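Local coordinates for ribonuclease T2 (Homo sapiens, PDB 3T0O), which cleaves single-stranded RNA, preferentially between purine and uridine residues, and so degrades microbial RNA for sensing by TLR8 in innate immunity, at residues H18-T22 against P34-T39; E68-W73 against S114-R119; Q100-L104 against K181-Q185. The contacts are given in a common frame with arbitrary orientation. Residue numbers count along the deposited sequence, not the author numbering.

Contact 1. Residues H18-T22 against P34-T39; sequences HWPET and PPDYWT
Set His-18 and Thr-39 opposite each other as an antiparallel hydrogen-bonded pair, CA to CA 5.5 Å, with His-18 N to Thr-39 O at 2.8 Å and Thr-39 N to His-18 O at 3.0 Å. Beyond this pair Trp-19 occupies the N-cap position, just before the short helix that starts at Pro-20, while 34-38 passes alongside without regular structure, turning at Asp-36 (phi/psi -93/40). Trp-19 (chi1 t) and Trp-38 (chi1 m) nest obliquely, planes at 40°: Trp-19 CB sits over the Trp-38 six-membered ring, 3.7 Å from its centroid, a CH-pi contact, and Trp-19 CZ3 reaches Tyr-37 C at 3.5 Å. This is where strands 12-18 and 39-45 of the RNase T2 sheet meet at one end, and His-18 stacks on His-41, a predicted active-site residue. The Pro-20 ring is a second bump; its CD lies 3.3 Å from Tyr-37 O, and its CB rests against Pro-34 CB (3.8 Å) and Pro-35 CD (3.7 Å). Small gaps hold water: one joins His-18 NE2 (2.9 Å) to Thr-39 OG1 (2.7 Å), another Glu-21 N (2.9 Å) to Pro-35 O (2.7 Å).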
loop_
_atom_site.group_PDB
_atom_site.type_symbol
_atom_site.label_atom_id
_atom_site.label_comp_id
_atom_site.label_asym_id
_atom_site.label_seq_id
_atom_site.Cartn_x
_atom_site.Cartn_y
_atom_site.Cartn_z
ATOM N N HIS A 18 -3.205 -0.220 -1.246
ATOM C CA HIS A 18 -3.979 -0.227 -2.498
ATOM C C HIS A 18 -5.279 -0.973 -2.361
ATOM O O HIS A 18 -5.472 -1.717 -1.431
ATOM C CB HIS A 18 -3.122 -0.641 -3.704
ATOM C CG HIS A 18 -2.456 -1.990 -3.550
ATOM N ND1 HIS A 18 -1.464 -2.366 -4.435
ATOM C CD2 HIS A 18 -2.576 -2.976 -2.635
ATOM C CE1 HIS A 18 -1.074 -3.590 -4.114
ATOM N NE2 HIS A 18 -1.669 -3.950 -2.987
ATOM N N TRP A 19 -6.180 -0.692 -3.306
ATOM C CA TRP A 19 -7.528 -1.203 -3.285
ATOM C C TRP A 19 -7.598 -2.324 -4.278
ATOM O O TRP A 19 -7.522 -2.100 -5.464
ATOM C CB TRP A 19 -8.462 -0.054 -3.655
ATOM C CG TRP A 19 -9.893 -0.462 -3.619
ATOM C CD1 TRP A 19 -10.812 -0.476 -4.689
ATOM C CD2 TRP A 19 -10.628 -0.905 -2.470
ATOM N NE1 TRP A 19 -12.046 -0.895 -4.226
ATOM C CE2 TRP A 19 -11.959 -1.178 -2.892
ATOM C CE3 TRP A 19 -10.297 -1.072 -1.122
ATOM C CZ2 TRP A 19 -12.957 -1.625 -2.010
ATOM C CZ3 TRP A 19 -11.277 -1.538 -0.250
ATOM C CH2 TRP A 19 -12.574 -1.847 -0.695
ATOM N N PRO A 20 -7.708 -3.554 -3.794
ATOM C CA PRO A 20 -7.622 -4.699 -4.701
ATOM C C PRO A 20 -8.570 -4.677 -5.864
ATOM O O PRO A 20 -8.199 -4.971 -6.984
ATOM C CB PRO A 20 -7.967 -5.887 -3.778
ATOM C CG PRO A 20 -7.262 -5.517 -2.469
ATOM C CD PRO A 20 -7.662 -3.970 -2.383
ATOM N N GLU A 21 -9.797 -4.285 -5.682
ATOM C CA GLU A 21 -10.691 -4.316 -6.847
ATOM C C GLU A 21 -10.237 -3.393 -7.967
ATOM O O GLU A 21 -10.480 -3.707 -9.155
ATOM C CB GLU A 21 -12.078 -3.920 -6.364
ATOM C CG GLU A 21 -13.150 -3.759 -7.492
ATOM C CD GLU A 21 -13.334 -4.995 -8.340
ATOM O OE1 GLU A 21 -13.177 -6.076 -7.790
ATOM O OE2 GLU A 21 -13.734 -4.864 -9.546
ATOM N N THR A 22 -9.577 -2.307 -7.569
ATOM C CA THR A 22 -8.997 -1.485 -8.628
ATOM C C THR A 22 -7.738 -2.024 -9.245
ATOM O O THR A 22 -7.613 -2.037 -10.502
ATOM C CB THR A 22 -8.709 -0.115 -8.102
ATOM O OG1 THR A 22 -9.947 0.452 -7.682
ATOM C CG2 THR A 22 -8.092 0.816 -9.165
ATOM N N PRO A 34 -11.465 -10.271 -4.989
ATOM C CA PRO A 34 -10.552 -9.286 -4.398
ATOM C C PRO A 34 -10.961 -9.020 -2.958
ATOM O O PRO A 34 -12.173 -8.862 -2.661
ATOM C CB PRO A 34 -10.754 -8.063 -5.258
ATOM C CG PRO A 34 -11.205 -8.653 -6.634
ATOM C CD PRO A 34 -12.023 -9.810 -6.269
ATOM N N PRO A 35 -9.980 -8.986 -2.040
ATOM C CA PRO A 35 -10.354 -8.539 -0.664
ATOM C C PRO A 35 -11.128 -7.222 -0.671
ATOM O O PRO A 35 -10.781 -6.297 -1.409
ATOM C CB PRO A 35 -8.971 -8.281 -0.018
ATOM C CG PRO A 35 -8.059 -9.224 -0.734
ATOM C CD PRO A 35 -8.531 -9.213 -2.167
ATOM N N ASP A 36 -12.104 -7.119 0.232
ATOM C CA ASP A 36 -12.891 -5.928 0.314
ATOM C C ASP A 36 -12.319 -4.929 1.330
ATOM O O ASP A 36 -13.064 -4.136 1.998
ATOM C CB ASP A 36 -14.340 -6.300 0.667
ATOM C CG ASP A 36 -14.465 -6.896 2.039
ATOM O OD1 ASP A 36 -15.621 -7.133 2.501
ATOM O OD2 ASP A 36 -13.437 -7.180 2.682
ATOM N N TYR A 37 -10.992 -4.819 1.335
ATOM C CA TYR A 37 -10.336 -3.838 2.211
ATOM C C TYR A 37 -9.012 -3.449 1.598
ATOM O O TYR A 37 -8.497 -4.178 0.753
ATOM C CB TYR A 37 -10.087 -4.442 3.608
ATOM C CG TYR A 37 -9.470 -5.804 3.645
ATOM C CD1 TYR A 37 -8.077 -5.962 3.719
ATOM C CD2 TYR A 37 -10.268 -6.918 3.706
ATOM C CE1 TYR A 37 -7.499 -7.207 3.835
ATOM C CE2 TYR A 37 -9.661 -8.175 3.760
ATOM C CZ TYR A 37 -8.290 -8.269 3.778
ATOM O OH TYR A 37 -7.757 -9.573 3.950
ATOM N N TRP A 38 -8.540 -2.270 1.922
ATOM C CA TRP A 38 -7.242 -1.816 1.491
ATOM C C TRP A 38 -6.176 -2.659 2.069
ATOM O O TRP A 38 -6.230 -3.033 3.249
ATOM C CB TRP A 38 -7.006 -0.372 1.997
ATOM C CG TRP A 38 -7.945 0.591 1.278
ATOM C CD1 TRP A 38 -9.299 0.830 1.586
ATOM C CD2 TRP A 38 -7.631 1.404 0.153
ATOM N NE1 TRP A 38 -9.816 1.717 0.652
ATOM C CE2 TRP A 38 -8.822 2.108 -0.210
ATOM C CE3 TRP A 38 -6.455 1.623 -0.586
ATOM C CZ2 TRP A 38 -8.878 2.975 -1.294
ATOM C CZ3 TRP A 38 -6.491 2.520 -1.658
ATOM C CH2 TRP A 38 -7.706 3.207 -1.990
ATOM N N THR A 39 -5.209 -3.017 1.212
ATOM C CA THR A 39 -4.098 -3.870 1.679
ATOM C C THR A 39 -2.762 -3.193 1.405
ATOM O O THR A 39 -2.667 -2.136 0.760
ATOM C CB THR A 39 -4.080 -5.247 0.900
ATOM O OG1 THR A 39 -4.013 -4.953 -0.510
ATOM C CG2 THR A 39 -5.376 -5.965 1.179
HETATM O O HOH W 1 -1.632 -6.171 -1.136
HETATM O O HOH W 2 -11.102 -4.242 -3.110
#

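Contact 2. Residues E68-W73 against S114-R119; sequences EMRAYW and SLELYR
Leu-115 (chi1 m, chi2 t) fills the middle, pointing from helix 114-119 into a hollow lined by Glu-68, Met-69, Tyr-72 and Trp-73. Its CD1 lies 3.9 Å from Met-69 SD and 4.0 Å from Glu-68 CB; its CD2 is 4.2 Å from both Tyr-72 CB and Trp-73 CE3. The axes of 68-72 and 114-119 stay 11.1 Å apart and cross at 46°, so large side chains must bridge the gap; the closest CA pair is Glu-68 and Leu-115, at 7.5 Å. Trp-73, just past the helix and with chi1 t, brings CZ3 to 3.3 Å from Ser-114 CB. One turn on from Ser-114, Tyr-118 (chi1 t) lays CE2 over the Tyr-72 ring, 3.4 Å from CG, with planes at 38°. At the solvent edge Glu-68 OE2 and Arg-119 NH1 form a salt bridge of 2.6 Å. In this alpha+beta fold helix 107-121 lies on strand 39-45, Leu-115 and Tyr-118 touching Ile-40; the end of helix 66-72 meets Ile-40 through a Tyr-72 backbone hydrogen bond and the Trp-73 side chain, while Met-69 reaches back to Trp-87 on helix 84-98.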
loop_
_atom_site.group_PDB
_atom_site.type_symbol
_atom_site.label_atom_id
_atom_site.label_comp_id
_atom_site.label_asym_id
_atom_site.label_seq_id
_atom_site.Cartn_x
_atom_site.Cartn_y
_atom_site.Cartn_z
ATOM N N GLU A 68 -0.357 -13.018 8.717
ATOM C CA GLU A 68 -0.655 -11.616 8.545
ATOM C C GLU A 68 -0.288 -11.129 7.156
ATOM O O GLU A 68 -1.014 -10.303 6.558
ATOM C CB GLU A 68 0.071 -10.766 9.544
ATOM C CG GLU A 68 -0.580 -10.776 10.921
ATOM C CD GLU A 68 0.144 -9.791 11.820
ATOM O OE1 GLU A 68 0.901 -10.271 12.686
ATOM O OE2 GLU A 68 -0.005 -8.560 11.600
ATOM N N MET A 69 0.847 -11.582 6.637
ATOM C CA MET A 69 1.223 -11.183 5.260
ATOM C C MET A 69 0.201 -11.678 4.242
ATOM O O MET A 69 -0.103 -10.956 3.280
ATOM C CB MET A 69 2.605 -11.688 4.819
ATOM C CG MET A 69 3.692 -11.386 5.745
ATOM S SD MET A 69 4.314 -9.768 5.315
ATOM C CE MET A 69 4.943 -10.052 3.687
ATOM N N ARG A 70 -0.319 -12.921 4.387
ATOM C CA ARG A 70 -1.352 -13.342 3.453
ATOM C C ARG A 70 -2.601 -12.508 3.545
ATOM O O ARG A 70 -3.261 -12.263 2.513
ATOM C CB ARG A 70 -1.695 -14.840 3.640
ATOM C CG ARG A 70 -0.469 -15.721 3.269
ATOM C CD ARG A 70 -0.782 -17.236 3.403
ATOM N NE ARG A 70 -1.254 -17.585 4.721
ATOM C CZ ARG A 70 -0.560 -18.300 5.604
ATOM N NH1 ARG A 70 0.671 -18.723 5.321
ATOM N NH2 ARG A 70 -1.103 -18.554 6.784
ATOM N N ALA A 71 -2.984 -12.124 4.784
ATOM C CA ALA A 71 -4.245 -11.380 4.958
ATOM C C ALA A 71 -4.118 -9.918 4.541
ATOM O O ALA A 71 -5.020 -9.380 3.918
ATOM C CB ALA A 71 -4.655 -11.393 6.391
ATOM N N TYR A 72 -2.969 -9.332 4.852
ATOM C CA TYR A 72 -2.877 -7.878 4.716
ATOM C C TYR A 72 -1.933 -7.503 3.623
ATOM O O TYR A 72 -1.914 -6.309 3.227
ATOM C CB TYR A 72 -2.303 -7.294 6.060
ATOM C CG TYR A 72 -3.144 -7.536 7.280
ATOM C CD1 TYR A 72 -4.494 -7.654 7.181
ATOM C CD2 TYR A 72 -2.518 -7.688 8.498
ATOM C CE1 TYR A 72 -5.280 -7.926 8.359
ATOM C CE2 TYR A 72 -3.256 -7.976 9.651
ATOM C CZ TYR A 72 -4.623 -8.082 9.544
ATOM O OH TYR A 72 -5.374 -8.316 10.718
ATOM N N TRP A 73 -1.126 -8.430 3.126
ATOM C CA TRP A 73 -0.146 -8.081 2.096
ATOM C C TRP A 73 -0.285 -9.067 0.928
ATOM O O TRP A 73 0.687 -9.563 0.375
ATOM C CB TRP A 73 1.239 -8.105 2.722
ATOM C CG TRP A 73 2.243 -7.214 2.052
ATOM C CD1 TRP A 73 2.347 -6.900 0.722
ATOM C CD2 TRP A 73 3.364 -6.619 2.714
ATOM N NE1 TRP A 73 3.458 -6.052 0.518
ATOM C CE2 TRP A 73 4.092 -5.891 1.738
ATOM C CE3 TRP A 73 3.763 -6.570 4.068
ATOM C CZ2 TRP A 73 5.289 -5.127 2.089
ATOM C CZ3 TRP A 73 4.925 -5.811 4.386
ATOM C CH2 TRP A 73 5.621 -5.104 3.408
ATOM N N SER A 114 6.257 -3.040 8.848
ATOM C CA SER A 114 5.302 -2.704 7.835
ATOM C C SER A 114 3.924 -3.147 8.216
ATOM O O SER A 114 2.958 -2.392 8.132
ATOM C CB SER A 114 5.714 -3.366 6.514
ATOM O OG SER A 114 6.934 -2.758 6.091
ATOM N N LEU A 115 3.809 -4.368 8.704
ATOM C CA LEU A 115 2.494 -4.838 9.149
ATOM C C LEU A 115 2.004 -4.053 10.339
ATOM O O LEU A 115 0.796 -3.790 10.436
ATOM C CB LEU A 115 2.598 -6.308 9.551
ATOM C CG LEU A 115 2.856 -7.235 8.376
ATOM C CD1 LEU A 115 3.316 -8.604 8.887
ATOM C CD2 LEU A 115 1.613 -7.439 7.551
ATOM N N GLU A 116 2.895 -3.707 11.260
ATOM C CA GLU A 116 2.464 -2.923 12.431
ATOM C C GLU A 116 1.942 -1.608 12.015
ATOM O O GLU A 116 0.895 -1.183 12.495
ATOM C CB GLU A 116 3.655 -2.737 13.345
ATOM C CG GLU A 116 3.371 -2.113 14.643
ATOM C CD GLU A 116 4.613 -2.207 15.526
ATOM O OE1 GLU A 116 5.729 -1.879 15.053
ATOM O OE2 GLU A 116 4.487 -2.643 16.692
ATOM N N LEU A 117 2.642 -0.947 11.109
ATOM C CA LEU A 117 2.207 0.378 10.642
ATOM C C LEU A 117 0.865 0.279 9.956
ATOM O O LEU A 117 -0.003 1.145 10.123
ATOM C CB LEU A 117 3.249 0.889 9.611
ATOM C CG LEU A 117 4.495 1.321 10.354
ATOM C CD1 LEU A 117 5.534 1.597 9.287
ATOM C CD2 LEU A 117 4.189 2.655 11.102
ATOM N N TYR A 118 0.663 -0.797 9.175
ATOM C CA TYR A 118 -0.642 -0.949 8.521
ATOM C C TYR A 118 -1.765 -1.040 9.595
ATOM O O TYR A 118 -2.803 -0.418 9.416
ATOM C CB TYR A 118 -0.580 -2.309 7.805
ATOM C CG TYR A 118 -1.901 -2.744 7.166
ATOM C CD1 TYR A 118 -2.359 -2.118 6.028
ATOM C CD2 TYR A 118 -2.623 -3.767 7.729
ATOM C CE1 TYR A 118 -3.573 -2.579 5.440
ATOM C CE2 TYR A 118 -3.821 -4.241 7.171
ATOM C CZ TYR A 118 -4.257 -3.631 6.016
ATOM O OH TYR A 118 -5.455 -4.130 5.503
ATOM N N ARG A 119 -1.534 -1.775 10.669
ATOM C CA ARG A 119 -2.514 -1.931 11.756
ATOM C C ARG A 119 -2.780 -0.622 12.478
ATOM O O ARG A 119 -3.915 -0.344 12.903
ATOM C CB ARG A 119 -2.001 -2.992 12.776
ATOM C CG ARG A 119 -1.862 -4.396 12.151
ATOM C CD ARG A 119 -1.574 -5.535 13.165
ATOM N NE ARG A 119 -0.438 -5.274 14.048
ATOM C CZ ARG A 119 0.777 -5.813 13.950
ATOM N NH1 ARG A 119 1.103 -6.651 12.979
ATOM N NH2 ARG A 119 1.691 -5.491 14.853
#

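Contact 3. Residues Q100-L104 against K181-Q185; sequences QVDAL and KQDQQ
Val-101 has the most surface covered here, and the rest can be built around it. Place its CA 6.1 Å from that of Gln-182 and give it chi1 t with phi/psi -90/132, just ahead of the short 3-10 turn at 102-103, which Leu-104 N closes onto Val-101 O at 2.9 Å. Val-101 CG2 then lies 3.3 Å from Lys-181 O and 3.6 Å from Lys-181 CG, and Val-101 CG1 3.9 Å from Gln-184 NE2. Lys-181, all-t, runs past the valine with its aliphatic chain; its ammonium makes a cation-pi contact with Trp-10 and bonds to that residue's backbone oxygen. A water also ties Lys-181 NZ (2.7 Å) to Gln-100 OE1 (2.5 Å). Gln-184, with a left-handed backbone of 52/48 and chi1 m, folds back over its own loop so that NE2 donates to Lys-181 O at 2.9 Å and, weakly, to Gln-182 O at 2.8 Å. No direct hydrogen bond crosses between the segments; besides the Val-101 packing, waters bridge them: one links Asp-102 N (2.9 Å) with Gln-182 OE1 (2.7 Å), another Ala-103 N (2.9 Å) with Gln-182 O (3.2 Å). What results is a loop-to-loop contact, partly buried and bridged by water: the connection between helices 84-98 and 107-121 rests against the beta-hairpin turn joining strands 171-180 and 186-187 of the RNase T2 sheet.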
loop_
_atom_site.group_PDB
_atom_site.type_symbol
_atom_site.label_atom_id
_atom_site.label_comp_id
_atom_site.label_asym_id
_atom_site.label_seq_id
_atom_site.Cartn_x
_atom_site.Cartn_y
_atom_site.Cartn_z
ATOM N N GLN A 100 18.746 0.424 6.094
ATOM C CA GLN A 100 19.605 1.435 6.694
ATOM C C GLN A 100 19.093 1.941 8.027
ATOM O O GLN A 100 19.854 2.513 8.806
ATOM C CB GLN A 100 19.667 2.595 5.755
ATOM C CG GLN A 100 20.384 2.248 4.550
ATOM C CD GLN A 100 20.234 3.323 3.523
ATOM O OE1 GLN A 100 20.122 4.537 3.861
ATOM N NE2 GLN A 100 20.184 2.903 2.297
ATOM N N VAL A 101 17.798 1.792 8.252
ATOM C CA VAL A 101 17.170 2.191 9.501
ATOM C C VAL A 101 17.198 1.031 10.475
ATOM O O VAL A 101 16.839 -0.066 10.124
ATOM C CB VAL A 101 15.709 2.602 9.235
ATOM C CG1 VAL A 101 14.934 2.690 10.532
ATOM C CG2 VAL A 101 15.706 3.939 8.462
ATOM N N ASP A 102 17.611 1.288 11.710
ATOM C CA ASP A 102 17.838 0.163 12.655
ATOM C C ASP A 102 16.536 -0.588 12.879
ATOM O O ASP A 102 16.532 -1.822 12.848
ATOM C CB ASP A 102 18.389 0.600 14.021
ATOM C CG ASP A 102 19.888 0.857 14.034
ATOM O OD1 ASP A 102 20.583 0.726 13.017
ATOM O OD2 ASP A 102 20.356 1.262 15.102
ATOM N N ALA A 103 15.423 0.143 12.973
ATOM C CA ALA A 103 14.119 -0.515 13.198
ATOM C C ALA A 103 13.690 -1.422 12.053
ATOM O O ALA A 103 12.800 -2.252 12.257
ATOM C CB ALA A 103 13.016 0.519 13.398
ATOM N N LEU A 104 14.346 -1.301 10.899
ATOM C CA LEU A 104 13.939 -2.033 9.706
ATOM C C LEU A 104 15.094 -2.863 9.165
ATOM O O LEU A 104 15.043 -3.277 7.992
ATOM C CB LEU A 104 13.521 -1.034 8.598
ATOM C CG LEU A 104 12.429 -0.027 9.006
ATOM C CD1 LEU A 104 12.171 0.921 7.863
ATOM C CD2 LEU A 104 11.168 -0.729 9.469
ATOM N N LYS A 181 11.890 8.668 8.652
ATOM C CA LYS A 181 12.819 7.609 8.386
ATOM C C LYS A 181 13.116 6.787 9.621
ATOM O O LYS A 181 13.041 5.560 9.625
ATOM C CB LYS A 181 14.090 8.288 7.863
ATOM C CG LYS A 181 15.293 7.433 7.709
ATOM C CD LYS A 181 16.195 8.192 6.682
ATOM C CE LYS A 181 17.138 7.323 5.951
ATOM N NZ LYS A 181 18.257 8.115 5.377
ATOM N N GLN A 182 13.405 7.477 10.720
ATOM C CA GLN A 182 13.840 6.743 11.911
ATOM C C GLN A 182 12.763 6.008 12.674
ATOM O O GLN A 182 12.950 4.799 12.923
ATOM C CB GLN A 182 14.714 7.610 12.818
ATOM C CG GLN A 182 16.009 7.987 12.141
ATOM C CD GLN A 182 16.862 6.772 11.705
ATOM O OE1 GLN A 182 16.909 5.724 12.379
ATOM N NE2 GLN A 182 17.550 6.926 10.579
ATOM N N ASP A 183 11.624 6.676 12.943
ATOM C CA ASP A 183 10.565 6.126 13.823
ATOM C C ASP A 183 9.228 5.868 13.084
ATOM O O ASP A 183 8.235 5.482 13.710
ATOM C CB ASP A 183 10.289 7.111 14.979
ATOM C CG ASP A 183 11.557 7.680 15.576
ATOM O OD1 ASP A 183 12.506 6.892 15.793
ATOM O OD2 ASP A 183 11.618 8.910 15.827
ATOM N N GLN A 184 9.223 6.136 11.783
ATOM C CA GLN A 184 8.058 5.964 10.889
ATOM C C GLN A 184 6.851 6.645 11.445
ATOM O O GLN A 184 5.759 6.025 11.507
ATOM C CB GLN A 184 7.759 4.467 10.646
ATOM C CG GLN A 184 8.957 3.732 10.090
ATOM C CD GLN A 184 9.953 3.369 11.182
ATOM O OE1 GLN A 184 9.586 2.779 12.195
ATOM N NE2 GLN A 184 11.226 3.681 10.957
ATOM N N GLN A 185 7.009 7.888 11.868
ATOM C CA GLN A 185 5.871 8.706 12.267
ATOM C C GLN A 185 5.293 9.414 11.036
ATOM O O GLN A 185 6.025 9.706 10.093
ATOM C CB GLN A 185 6.312 9.681 13.368
ATOM C CG GLN A 185 6.804 8.931 14.624
ATOM C CD GLN A 185 5.745 7.982 15.196
ATOM O OE1 GLN A 185 5.887 6.748 15.143
ATOM N NE2 GLN A 185 4.670 8.554 15.734
HETATM O O HOH W 3 19.712 7.006 3.373
HETATM O O HOH W 4 18.792 3.842 12.544
HETATM O O HOH W 5 15.305 2.861 13.974
#

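Overall arrangement
Contacts 1 and 2 are neighbours, their centres about 13 Å apart, and two hydrogen bonds probably join them: Tyr-118 OH with Trp-38 O at 2.6 Å, and Tyr-37 OH with Ala-71 O at 2.7 Å. Both border the probable catalytic site, the His-18 side chain about 3 Å from that of His-41 and the Trp-73 side chain about 4 Å from that of Glu-90. Contact 3 lies across the chain centre from contact 1, about 27 Å between centres, with the Leu-104 side chain about 9 Å from that of His-94. Contact 2 sits about 17 Å from it, centre to centre, touching it where Leu-117 CD2 meets Gln-184 O at 3.7 Å; the segments of these two alternate along the chain.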